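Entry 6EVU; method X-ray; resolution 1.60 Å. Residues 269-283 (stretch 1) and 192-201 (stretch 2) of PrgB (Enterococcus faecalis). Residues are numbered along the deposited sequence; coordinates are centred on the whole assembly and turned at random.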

ATOM      1  N   PHE A 269      -1.816  15.593   1.754  1.00 52.74           N
ATOM      2  CA  PHE A 269      -3.199  15.485   2.222  1.00 50.49           C
ATOM      3  C   PHE A 269      -3.553  14.036   2.511  1.00 50.54           C
ATOM      4  O   PHE A 269      -4.348  13.747   3.413  1.00 51.40           O
ATOM      5  CB  PHE A 269      -4.191  16.039   1.189  1.00 46.28           C
ATOM      6  CG  PHE A 269      -4.236  17.553   1.109  1.00 57.98           C
ATOM      7  CD1 PHE A 269      -3.407  18.340   1.894  1.00 55.33           C
ATOM      8  CD2 PHE A 269      -5.118  18.178   0.246  1.00 58.12           C
ATOM      9  CE1 PHE A 269      -3.467  19.758   1.819  1.00 63.05           C
ATOM     10  CE2 PHE A 269      -5.181  19.571   0.166  1.00 51.86           C
ATOM     11  CZ  PHE A 269      -4.351  20.355   0.950  1.00 56.71           C
ATOM     12  N   GLY A 270      -2.973  13.111   1.757  1.00 43.85           N
ATOM     13  CA  GLY A 270      -3.290  11.712   1.986  1.00 46.42           C
ATOM     14  C   GLY A 270      -2.120  10.850   2.407  1.00 43.70           C
ATOM     15  O   GLY A 270      -2.079   9.665   2.046  1.00 43.38           O
ATOM     16  N   SER A 271      -1.220  11.368   3.246  1.00 42.98           N
ATOM     17  CA  SER A 271      -0.011  10.637   3.609  1.00 42.30           C
ATOM     18  C   SER A 271       0.205  10.568   5.112  1.00 43.76           C
ATOM     19  O   SER A 271      -0.377  11.326   5.916  1.00 41.61           O
ATOM     20  CB  SER A 271       1.224  11.238   2.950  1.00 44.17           C
ATOM     21  OG  SER A 271       1.002  11.374   1.565  1.00 49.11           O
ATOM     22  N   GLY A 272       1.069   9.629   5.471  1.00 40.40           N
ATOM     23  CA  GLY A 272       1.659   9.540   6.789  1.00 42.37           C
ATOM     24  C   GLY A 272       3.085   9.063   6.615  1.00 37.20           C
ATOM     25  O   GLY A 272       3.546   8.850   5.489  1.00 40.07           O
ATOM     26  N   VAL A 273       3.755   8.845   7.735  1.00 40.79           N
ATOM     27  CA  VAL A 273       5.110   8.316   7.734  1.00 40.40           C
ATOM     28  C   VAL A 273       5.150   7.050   8.582  1.00 34.65           C
ATOM     29  O   VAL A 273       4.574   7.020   9.678  1.00 40.40           O
ATOM     30  CB  VAL A 273       6.110   9.356   8.255  1.00 39.49           C
ATOM     31  CG1 VAL A 273       7.498   8.778   8.253  1.00 43.99           C
ATOM     32  CG2 VAL A 273       6.001  10.614   7.377  1.00 40.67           C
ATOM     33  N   GLY A 274       5.774   6.002   8.049  1.00 34.91           N
ATOM     34  CA  GLY A 274       6.104   4.814   8.816  1.00 38.60           C
ATOM     35  C   GLY A 274       7.537   4.874   9.322  1.00 36.10           C
ATOM     36  O   GLY A 274       8.456   5.262   8.586  1.00 36.49           O
ATOM     37  N   LEU A 275       7.708   4.540  10.602  1.00 35.97           N
ATOM     38  CA  LEU A 275       9.015   4.523  11.264  1.00 37.54           C
ATOM     39  C   LEU A 275       9.252   3.124  11.809  1.00 43.17           C
ATOM     40  O   LEU A 275       8.353   2.542  12.433  1.00 41.48           O
ATOM     41  CB  LEU A 275       9.123   5.577  12.400  1.00 41.02           C
ATOM     42  CG  LEU A 275       9.354   6.973  11.800  1.00 50.99           C
ATOM     43  CD1 LEU A 275       9.022   8.124  12.757  1.00 60.43           C
ATOM     44  CD2 LEU A 275      10.761   7.080  11.267  1.00 44.05           C
ATOM     45  N   ALA A 276      10.426   2.556  11.536  1.00 39.58           N
ATOM     46  CA  ALA A 276      10.718   1.191  11.974  1.00 37.77           C
ATOM     47  C   ALA A 276      12.090   1.140  12.649  1.00 40.71           C
ATOM     48  O   ALA A 276      13.113   1.388  12.002  1.00 41.65           O
ATOM     49  CB  ALA A 276      10.659   0.193  10.812  1.00 39.67           C
ATOM     50  N   ASN A 277      12.118   0.786  13.942  1.00 37.18           N
ATOM     51  CA  ASN A 277      13.377   0.453  14.612  1.00 39.98           C
ATOM     52  C   ASN A 277      13.703  -1.032  14.462  1.00 43.65           C
ATOM     53  O   ASN A 277      14.204  -1.663  15.381  1.00 54.32           O
ATOM     54  CB  ASN A 277      13.326   0.856  16.095  1.00 41.50           C
ATOM     55  CG  ASN A 277      13.069   2.346  16.295  1.00 60.49           C
ATOM     56  OD1 ASN A 277      13.958   3.176  16.068  1.00 71.06           O
ATOM     57  ND2 ASN A 277      11.858   2.693  16.734  1.00 66.06           N
ATOM     58  N   GLY A 278      13.351  -1.620  13.329  1.00 38.86           N
ATOM     59  CA  GLY A 278      13.481  -3.050  13.103  1.00 34.74           C
ATOM     60  C   GLY A 278      12.996  -3.319  11.686  1.00 34.83           C
ATOM     61  O   GLY A 278      12.855  -2.389  10.895  1.00 36.80           O
ATOM     62  N   ARG A 279      12.751  -4.598  11.367  1.00 33.25           N
ATOM     63  CA  ARG A 279      12.185  -4.985  10.079  1.00 31.35           C
ATOM     64  C   ARG A 279      10.854  -4.275   9.823  1.00 28.51           C
ATOM     65  O   ARG A 279       9.974  -4.227  10.701  1.00 31.76           O
ATOM     66  CB  ARG A 279      11.989  -6.520  10.066  1.00 29.99           C
ATOM     67  CG  ARG A 279      11.651  -7.079   8.641  1.00 29.10           C
ATOM     68  CD  ARG A 279      11.577  -8.622   8.659  1.00 31.84           C
ATOM     69  NE  ARG A 279      12.864  -9.248   8.980  1.00 30.92           N
ATOM     70  CZ  ARG A 279      13.055 -10.214   9.857  1.00 35.44           C
ATOM     71  NH1 ARG A 279      12.043 -10.701  10.592  1.00 34.80           N
ATOM     72  NH2 ARG A 279      14.282 -10.688  10.016  1.00 38.22           N
ATOM     73  N   ILE A 280      10.711  -3.727   8.623  1.00 29.40           N
ATOM     74  CA  ILE A 280       9.471  -3.072   8.201  1.00 29.04           C
ATOM     75  C   ILE A 280       8.343  -4.082   8.087  1.00 29.51           C
ATOM     76  O   ILE A 280       8.465  -5.097   7.393  1.00 29.07           O
ATOM     77  CB  ILE A 280       9.670  -2.380   6.845  1.00 26.83           C
ATOM     78  CG1 ILE A 280      10.623  -1.187   7.033  1.00 27.25           C
ATOM     79  CG2 ILE A 280       8.317  -1.947   6.250  1.00 30.79           C
ATOM     80  CD1 ILE A 280      10.920  -0.485   5.700  1.00 32.04           C
ATOM     81  N   SER A 281       7.205  -3.760   8.670  1.00 27.03           N
ATOM     82  CA  SER A 281       6.042  -4.658   8.532  1.00 26.66           C
ATOM     83  C   SER A 281       4.791  -3.897   8.935  1.00 26.81           C
ATOM     84  O   SER A 281       4.797  -3.229   9.968  1.00 28.70           O
ATOM     85  CB  SER A 281       6.205  -5.871   9.417  1.00 30.81           C
ATOM     86  OG  SER A 281       5.144  -6.809   9.181  1.00 31.50           O
ATOM     87  N   PHE A 282       3.754  -3.947   8.116  1.00 25.16           N
ATOM     88  CA  PHE A 282       2.539  -3.177   8.389  1.00 28.41           C
ATOM     89  C   PHE A 282       1.467  -3.731   7.464  1.00 29.89           C
ATOM     90  O   PHE A 282       1.756  -4.573   6.596  1.00 26.79           O
ATOM     91  CB  PHE A 282       2.751  -1.675   8.153  1.00 31.79           C
ATOM     92  CG  PHE A 282       3.109  -1.355   6.724  1.00 29.39           C
ATOM     93  CD1 PHE A 282       4.404  -1.483   6.265  1.00 28.18           C
ATOM     94  CD2 PHE A 282       2.096  -0.950   5.831  1.00 28.39           C
ATOM     95  CE1 PHE A 282       4.723  -1.257   4.931  1.00 26.80           C
ATOM     96  CE2 PHE A 282       2.385  -0.698   4.489  1.00 28.29           C
ATOM     97  CZ  PHE A 282       3.704  -0.863   4.029  1.00 28.49           C
ATOM     98  N   SER A 283       0.209  -3.278   7.655  1.00 26.32           N
ATOM     99  CA  SER A 283      -0.839  -3.686   6.705  1.00 26.79           C
ATOM    100  C   SER A 283      -1.437  -2.510   5.942  1.00 28.91           C
ATOM    101  O   SER A 283      -1.456  -1.360   6.419  1.00 28.56           O
ATOM    102  CB  SER A 283      -1.964  -4.458   7.422  1.00 27.62           C
ATOM    103  OG  SER A 283      -1.404  -5.629   7.950  1.00 29.56           O
TER
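Stretch 2 192-201: PFAYALSSLN

A glycine in a β-strand can serve as the floor for an aromatic ring, and PrgB offers a clear case: the ring of Tyr-195 lies directly over the backbone of Gly-274, with Gly-274 CA 3.7 Å from the Tyr-195 ring centroid and only 11° off the ring normal. An ideally placed CB on Gly-274 would fall 2.2 Å from Tyr-195 CE2, a clash, so the ring occupies the space a side chain would need.

The backbone frame is a regular antiparallel ladder. Residues 193-197 run extended alongside strand 272-276, their N-to-C directions 152° apart and their axes approaching to 4.7 Å. Three pairs exchange two hydrogen bonds each. Phe-193 N donates to Ala-276 O (3.0 Å) and Ala-276 N to Phe-193 O (2.9 Å); Tyr-195 N reaches Gly-274 O, and Gly-274 N reaches Tyr-195 O, both at 2.8 Å; Leu-197 N binds Gly-272 O (3.1 Å), while Gly-272 N binds Leu-197 O (2.7 Å). Ala-194 and Ala-196 face Leu-275 and Val-273 in the intervening non-hydrogen-bonded pairs. Past the strand, Ser-199 adopts positive phi and psi (54/43), and the ladder is followed by one further bond, Leu-200 N to Gly-270 O (2.9 Å).

Alternation sorts the side chains. Leu-275 shares a face with Ala-194, its CD2 3.8 Å from Ala-194 CB. Phe-193, Tyr-195 and Leu-197 project from the other face, where the strand that includes Ser-281 to Ser-283 passes at 30° to strand 193-197, its axis 9.6 Å away. This spacing leaves room for a side-chain layer: Ile-280 CG2 sits 4.1 Å from the Tyr-195 ring centroid, on the face opposite Gly-274 O, and Ile-280 CG1 lies 3.8 Å from Phe-193 CD2. The Phe-282 ring is nearly parallel to that of Tyr-195 but slid aside, and Leu-197 CD2 covers one of its faces, 4.0 Å from Phe-282 CE2.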

ATOM      1  N   PRO A 192      16.395   4.987  12.647  1.00 47.74           N
ATOM      2  CA  PRO A 192      15.306   4.132  12.177  1.00 38.15           C
ATOM      3  C   PRO A 192      15.057   4.273  10.685  1.00 37.49           C
ATOM      4  O   PRO A 192      15.413   5.269  10.054  1.00 41.81           O
ATOM      5  CB  PRO A 192      14.097   4.629  12.981  1.00 41.24           C
ATOM      6  CG  PRO A 192      14.434   6.048  13.370  1.00 39.74           C
ATOM      7  CD  PRO A 192      15.928   6.030  13.582  1.00 46.28           C
ATOM      8  N   PHE A 193      14.476   3.219  10.123  1.00 38.20           N
ATOM      9  CA  PHE A 193      13.944   3.271   8.763  1.00 34.89           C
ATOM     10  C   PHE A 193      12.739   4.186   8.736  1.00 46.59           C
ATOM     11  O   PHE A 193      11.901   4.163   9.651  1.00 43.77           O
ATOM     12  CB  PHE A 193      13.460   1.894   8.311  1.00 38.49           C
ATOM     13  CG  PHE A 193      14.534   0.913   8.023  1.00 32.36           C
ATOM     14  CD1 PHE A 193      15.856   1.299   7.818  1.00 42.09           C
ATOM     15  CD2 PHE A 193      14.222  -0.434   7.956  1.00 36.91           C
ATOM     16  CE1 PHE A 193      16.832   0.323   7.509  1.00 35.80           C
ATOM     17  CE2 PHE A 193      15.193  -1.378   7.642  1.00 32.41           C
ATOM     18  CZ  PHE A 193      16.462  -1.034   7.442  1.00 36.06           C
ATOM     19  N   ALA A 194      12.621   4.965   7.673  1.00 39.69           N
ATOM     20  CA  ALA A 194      11.422   5.752   7.443  1.00 39.49           C
ATOM     21  C   ALA A 194      10.872   5.428   6.058  1.00 37.85           C
ATOM     22  O   ALA A 194      11.611   5.415   5.060  1.00 38.46           O
ATOM     23  CB  ALA A 194      11.701   7.258   7.601  1.00 38.92           C
ATOM     24  N   TYR A 195       9.569   5.226   5.989  1.00 33.54           N
ATOM     25  CA  TYR A 195       8.938   4.900   4.722  1.00 32.15           C
ATOM     26  C   TYR A 195       7.635   5.661   4.588  1.00 33.58           C
ATOM     27  O   TYR A 195       7.036   6.075   5.584  1.00 36.49           O
ATOM     28  CB  TYR A 195       8.661   3.405   4.572  1.00 28.95           C
ATOM     29  CG  TYR A 195       7.980   2.686   5.746  1.00 31.89           C
ATOM     30  CD1 TYR A 195       8.698   2.253   6.861  1.00 27.26           C
ATOM     31  CD2 TYR A 195       6.626   2.418   5.693  1.00 27.69           C
ATOM     32  CE1 TYR A 195       8.017   1.557   7.936  1.00 28.17           C
ATOM     33  CE2 TYR A 195       5.957   1.718   6.696  1.00 30.74           C
ATOM     34  CZ  TYR A 195       6.653   1.301   7.805  1.00 33.20           C
ATOM     35  OH  TYR A 195       5.987   0.606   8.770  1.00 32.23           O
ATOM     36  N   ALA A 196       7.243   5.897   3.338  1.00 32.34           N
ATOM     37  CA  ALA A 196       6.070   6.699   3.052  1.00 35.31           C
ATOM     38  C   ALA A 196       4.808   5.845   3.104  1.00 32.52           C
ATOM     39  O   ALA A 196       4.798   4.671   2.715  1.00 35.70           O
ATOM     40  CB  ALA A 196       6.186   7.317   1.667  1.00 34.79           C
ATOM     41  N   LEU A 197       3.714   6.454   3.532  1.00 34.31           N
ATOM     42  CA  LEU A 197       2.400   5.838   3.414  1.00 31.69           C
ATOM     43  C   LEU A 197       1.652   6.941   2.689  1.00 35.56           C
ATOM     44  O   LEU A 197       1.311   7.970   3.293  1.00 41.22           O
ATOM     45  CB  LEU A 197       1.783   5.494   4.767  1.00 39.23           C
ATOM     46  CG  LEU A 197       2.770   4.626   5.556  1.00 47.43           C
ATOM     47  CD1 LEU A 197       2.493   4.685   7.019  1.00 54.96           C
ATOM     48  CD2 LEU A 197       2.721   3.234   4.998  1.00 37.48           C
ATOM     49  N   SER A 198       1.465   6.770   1.387  1.00 40.39           N
ATOM     50  CA  SER A 198       0.996   7.835   0.520  1.00 43.70           C
ATOM     51  C   SER A 198      -0.287   7.454  -0.191  1.00 32.67           C
ATOM     52  O   SER A 198      -0.744   6.305  -0.135  1.00 36.53           O
ATOM     53  CB  SER A 198       2.060   8.209  -0.518  1.00 44.86           C
ATOM     54  OG  SER A 198       3.149   8.822   0.158  1.00 47.63           O
ATOM     55  N   SER A 199      -0.858   8.476  -0.829  1.00 40.89           N
ATOM     56  CA  SER A 199      -1.976   8.300  -1.733  1.00 45.79           C
ATOM     57  C   SER A 199      -3.115   7.547  -1.042  1.00 32.71           C
ATOM     58  O   SER A 199      -3.689   6.571  -1.578  1.00 39.08           O
ATOM     59  CB  SER A 199      -1.498   7.576  -2.991  1.00 36.21           C
ATOM     60  OG  SER A 199      -2.426   7.687  -4.045  1.00 42.38           O
ATOM     61  N   LEU A 200      -3.416   7.898   0.211  1.00 37.85           N
ATOM     62  CA  LEU A 200      -4.492   7.163   0.895  1.00 34.30           C
ATOM     63  C   LEU A 200      -5.767   7.978   0.712  1.00 45.50           C
ATOM     64  O   LEU A 200      -6.158   8.781   1.566  1.00 44.12           O
ATOM     65  CB  LEU A 200      -4.177   6.883   2.366  1.00 36.41           C
ATOM     66  CG  LEU A 200      -2.892   6.073   2.586  1.00 36.70           C
ATOM     67  CD1 LEU A 200      -2.522   6.008   4.065  1.00 40.42           C
ATOM     68  CD2 LEU A 200      -3.112   4.669   2.005  1.00 34.65           C
ATOM     69  N   ASN A 201      -6.387   7.808  -0.455  1.00 38.37           N
ATOM     70  CA  ASN A 201      -7.577   8.574  -0.787  1.00 42.93           C
ATOM     71  C   ASN A 201      -8.800   8.011  -0.059  1.00 46.57           C
ATOM     72  O   ASN A 201      -8.843   6.849   0.354  1.00 40.12           O
ATOM     73  CB  ASN A 201      -7.873   8.540  -2.286  1.00 39.86           C
ATOM     74  CG  ASN A 201      -8.094   7.105  -2.809  1.00 37.57           C
ATOM     75  OD1 ASN A 201      -7.178   6.287  -2.788  1.00 37.39           O
ATOM     76  ND2 ASN A 201      -9.317   6.793  -3.221  1.00 43.43           N
TER
HETATM   77  O   HOH W   1       4.510  10.068   3.104  1.00 39.86           O